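Long-range contact in catechol 1,2-dioxygenase (Acinetobacter sp., PDB 1DMH), which uses a bound ferric iron to split the aromatic ring of catechol with molecular oxygen, giving cis,cis-muconate in the beta-ketoadipate pathway: residues 73-82 with 252-260. Numbering follows the deposited sequence.
Sequences LLSPGLGFDH and DFAYATREG. With MCT (4-methylcatechol), chain D.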
# COMPACT_ATOMS: atom_id res chain seq x y z
N LEU A 73 0.28 3.55 -10.50
CA LEU A 73 -0.13 4.85 -11.04
C LEU A 73 0.42 5.91 -10.07
O LEU A 73 0.92 6.97 -10.47
CB LEU A 73 -1.65 4.91 -11.14
CG LEU A 73 -2.24 6.11 -11.87
CD1 LEU A 73 -1.78 6.09 -13.35
CD2 LEU A 73 -3.78 6.04 -11.77
N LEU A 74 0.36 5.61 -8.77
CA LEU A 74 0.89 6.53 -7.76
C LEU A 74 2.44 6.58 -7.85
O LEU A 74 3.04 7.64 -7.67
CB LEU A 74 0.55 6.07 -6.32
CG LEU A 74 0.30 7.11 -5.21
CD1 LEU A 74 0.81 6.54 -3.91
CD2 LEU A 74 0.84 8.45 -5.54
N SER A 75 3.07 5.43 -8.10
CA SER A 75 4.52 5.35 -8.20
C SER A 75 5.06 6.43 -9.14
O SER A 75 5.89 7.24 -8.73
CB SER A 75 4.93 3.95 -8.68
OG SER A 75 6.34 3.83 -8.78
N PRO A 76 4.64 6.43 -10.41
CA PRO A 76 5.19 7.49 -11.27
C PRO A 76 4.80 8.92 -10.83
O PRO A 76 5.57 9.86 -11.03
CB PRO A 76 4.67 7.11 -12.67
CG PRO A 76 3.37 6.37 -12.35
CD PRO A 76 3.81 5.50 -11.20
N GLY A 77 3.63 9.06 -10.21
CA GLY A 77 3.17 10.38 -9.76
C GLY A 77 4.05 10.95 -8.66
O GLY A 77 4.21 12.15 -8.54
N LEU A 78 4.63 10.07 -7.85
CA LEU A 78 5.50 10.51 -6.77
C LEU A 78 6.97 10.51 -7.22
O LEU A 78 7.90 10.59 -6.42
CB LEU A 78 5.28 9.65 -5.53
CG LEU A 78 3.88 9.78 -4.88
CD1 LEU A 78 3.76 8.82 -3.69
CD2 LEU A 78 3.64 11.21 -4.42
N GLY A 79 7.16 10.40 -8.54
CA GLY A 79 8.49 10.46 -9.14
C GLY A 79 9.41 9.26 -9.16
O GLY A 79 10.49 9.35 -9.75
N PHE A 80 9.01 8.15 -8.53
CA PHE A 80 9.86 6.97 -8.50
C PHE A 80 10.28 6.45 -9.86
O PHE A 80 11.46 6.18 -10.09
CB PHE A 80 9.19 5.82 -7.75
CG PHE A 80 9.10 6.04 -6.29
CD1 PHE A 80 10.18 5.75 -5.47
CD2 PHE A 80 7.91 6.53 -5.72
CE1 PHE A 80 10.09 5.93 -4.07
CE2 PHE A 80 7.79 6.72 -4.32
CZ PHE A 80 8.88 6.41 -3.49
N ASP A 81 9.32 6.30 -10.77
CA ASP A 81 9.64 5.78 -12.09
C ASP A 81 10.72 6.63 -12.77
O ASP A 81 11.68 6.10 -13.34
CB ASP A 81 8.38 5.74 -12.95
CG ASP A 81 7.25 4.89 -12.33
OD1 ASP A 81 7.09 4.91 -11.09
OD2 ASP A 81 6.52 4.23 -13.11
N HIS A 82 10.56 7.94 -12.72
CA HIS A 82 11.52 8.84 -13.34
C HIS A 82 12.84 8.79 -12.59
O HIS A 82 13.90 8.85 -13.20
CB HIS A 82 10.99 10.27 -13.37
CG HIS A 82 11.97 11.25 -13.92
ND1 HIS A 82 12.53 11.10 -15.18
CD2 HIS A 82 12.53 12.36 -13.38
CE1 HIS A 82 13.40 12.08 -15.38
NE2 HIS A 82 13.42 12.86 -14.31
N ASP A 252 3.97 17.18 -17.00
CA ASP A 252 3.47 15.81 -16.93
C ASP A 252 3.45 15.40 -15.44
O ASP A 252 4.44 15.61 -14.75
CB ASP A 252 4.43 14.97 -17.76
CG ASP A 252 4.12 13.51 -17.75
OD1 ASP A 252 3.03 13.08 -17.33
OD2 ASP A 252 5.01 12.76 -18.21
N PHE A 253 2.35 14.84 -14.94
CA PHE A 253 2.32 14.45 -13.54
C PHE A 253 3.27 13.27 -13.26
O PHE A 253 3.65 13.02 -12.12
CB PHE A 253 0.88 14.10 -13.08
CG PHE A 253 0.54 12.61 -13.13
CD1 PHE A 253 0.11 12.01 -14.31
CD2 PHE A 253 0.66 11.82 -11.98
CE1 PHE A 253 -0.21 10.61 -14.33
CE2 PHE A 253 0.36 10.45 -12.00
CZ PHE A 253 -0.08 9.85 -13.18
N ALA A 254 3.65 12.56 -14.32
CA ALA A 254 4.56 11.41 -14.20
C ALA A 254 6.00 11.79 -14.55
O ALA A 254 6.87 10.91 -14.60
CB ALA A 254 4.09 10.26 -15.08
N TYR A 255 6.25 13.07 -14.81
CA TYR A 255 7.60 13.57 -15.10
C TYR A 255 8.39 12.75 -16.14
O TYR A 255 9.60 12.55 -16.02
CB TYR A 255 8.41 13.60 -13.81
CG TYR A 255 7.69 14.30 -12.69
CD1 TYR A 255 7.61 15.69 -12.66
CD2 TYR A 255 7.08 13.57 -11.65
CE1 TYR A 255 6.95 16.35 -11.63
CE2 TYR A 255 6.41 14.23 -10.60
CZ TYR A 255 6.36 15.62 -10.61
OH TYR A 255 5.72 16.32 -9.61
N ALA A 256 7.72 12.31 -17.19
CA ALA A 256 8.39 11.49 -18.18
C ALA A 256 8.86 12.21 -19.43
O ALA A 256 9.64 11.66 -20.19
CB ALA A 256 7.47 10.35 -18.58
N THR A 257 8.41 13.43 -19.66
CA THR A 257 8.83 14.11 -20.87
C THR A 257 10.30 14.53 -20.84
O THR A 257 10.84 14.93 -19.80
CB THR A 257 7.88 15.29 -21.17
OG1 THR A 257 7.85 16.16 -20.05
CG2 THR A 257 6.46 14.79 -21.36
N ARG A 258 10.96 14.38 -21.99
CA ARG A 258 12.37 14.71 -22.16
C ARG A 258 12.63 15.39 -23.47
O ARG A 258 11.94 15.13 -24.45
CB ARG A 258 13.23 13.47 -22.20
CG ARG A 258 13.21 12.64 -20.99
CD ARG A 258 14.48 11.92 -21.00
NE ARG A 258 14.73 11.27 -19.74
CZ ARG A 258 15.91 10.81 -19.37
NH1 ARG A 258 16.95 10.94 -20.19
NH2 ARG A 258 16.05 10.23 -18.19
N GLU A 259 13.68 16.21 -23.50
CA GLU A 259 14.06 16.89 -24.72
C GLU A 259 14.49 15.82 -25.70
O GLU A 259 15.22 14.90 -25.34
CB GLU A 259 15.23 17.84 -24.48
CG GLU A 259 14.87 19.05 -23.67
CD GLU A 259 16.06 19.97 -23.48
OE1 GLU A 259 16.65 20.38 -24.52
OE2 GLU A 259 16.41 20.27 -22.29
N GLY A 260 14.03 15.96 -26.94
CA GLY A 260 14.37 14.97 -27.93
C GLY A 260 13.23 13.98 -28.08
O GLY A 260 13.25 13.18 -28.99
C1 MCT D . 1.02 6.65 -16.44
C2 MCT D . 1.85 6.33 -17.54
C3 MCT D . 1.26 6.24 -18.81
O3 MCT D . 2.05 5.93 -19.89
C4 MCT D . -0.10 6.46 -19.01
O4 MCT D . -0.62 6.36 -20.28
C5 MCT D . -0.92 6.77 -17.96
C6 MCT D . -0.32 6.88 -16.61
C MCT D . 1.64 6.76 -15.04
O HOH W 1 7.87 9.31 -12.63
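Gly77 brings its bare alpha carbon against the ring of Phe253, with CA 3.6 Å from CE2, and the two segments pack closely here. The same alpha carbon makes a nearly straight CA-H...O contact with Phe253 O, 164° at the hydrogen, while Leu73 O lies at the ring's edge, near its plane. Beside them Pro76 CB rests on the methyl of Ala254. Leu73 has CG anti to its backbone N (chi1 -171°), which brings CD1 to within 4.1 Å of Phe253 CZ.

Leu73, Pro76 and Phe253 line the substrate pocket, with Leu73 CD1 3.7 Å from C6 of 4-methylcatechol and Phe253 CZ also against the ligand. Helices 71-77 and 80-94 of the N-terminal helical zipper meet here a loop between strands 237-243 and 262-268 of the iron-binding dioxygenase domain. Helix 71-77 ends in a Schellman motif with Gly79 as C-prime residue, and the facing loop folds into a type I turn, Asp252 to Tyr255. Asp252 holds that turn through an Asx turn, OD1 taking the N-H of Ala254 from well above the carboxylate plane, and its OD2 also pairs with Arg221.

Farther along, direct packing gives way to a water that donates to Pro76 O and Ala254 O and accepts from His82 N. Tyr255 O stands over one face of the His82 ring, 3.3 Å above the ring plane and toward its rim, at an angle too poor for a hydrogen bond. The partly exposed side is looser: Arg258 NH2 comes no nearer than 4.3 Å to His82 CE1, and its guanidinium is salt-bridged to Asp89. Tyr255 turns a ring edge to Gly77 O, CE2 3.7 Å away, and Phe14 of the second subunit meets both Tyr255 and His82 edge-to-face.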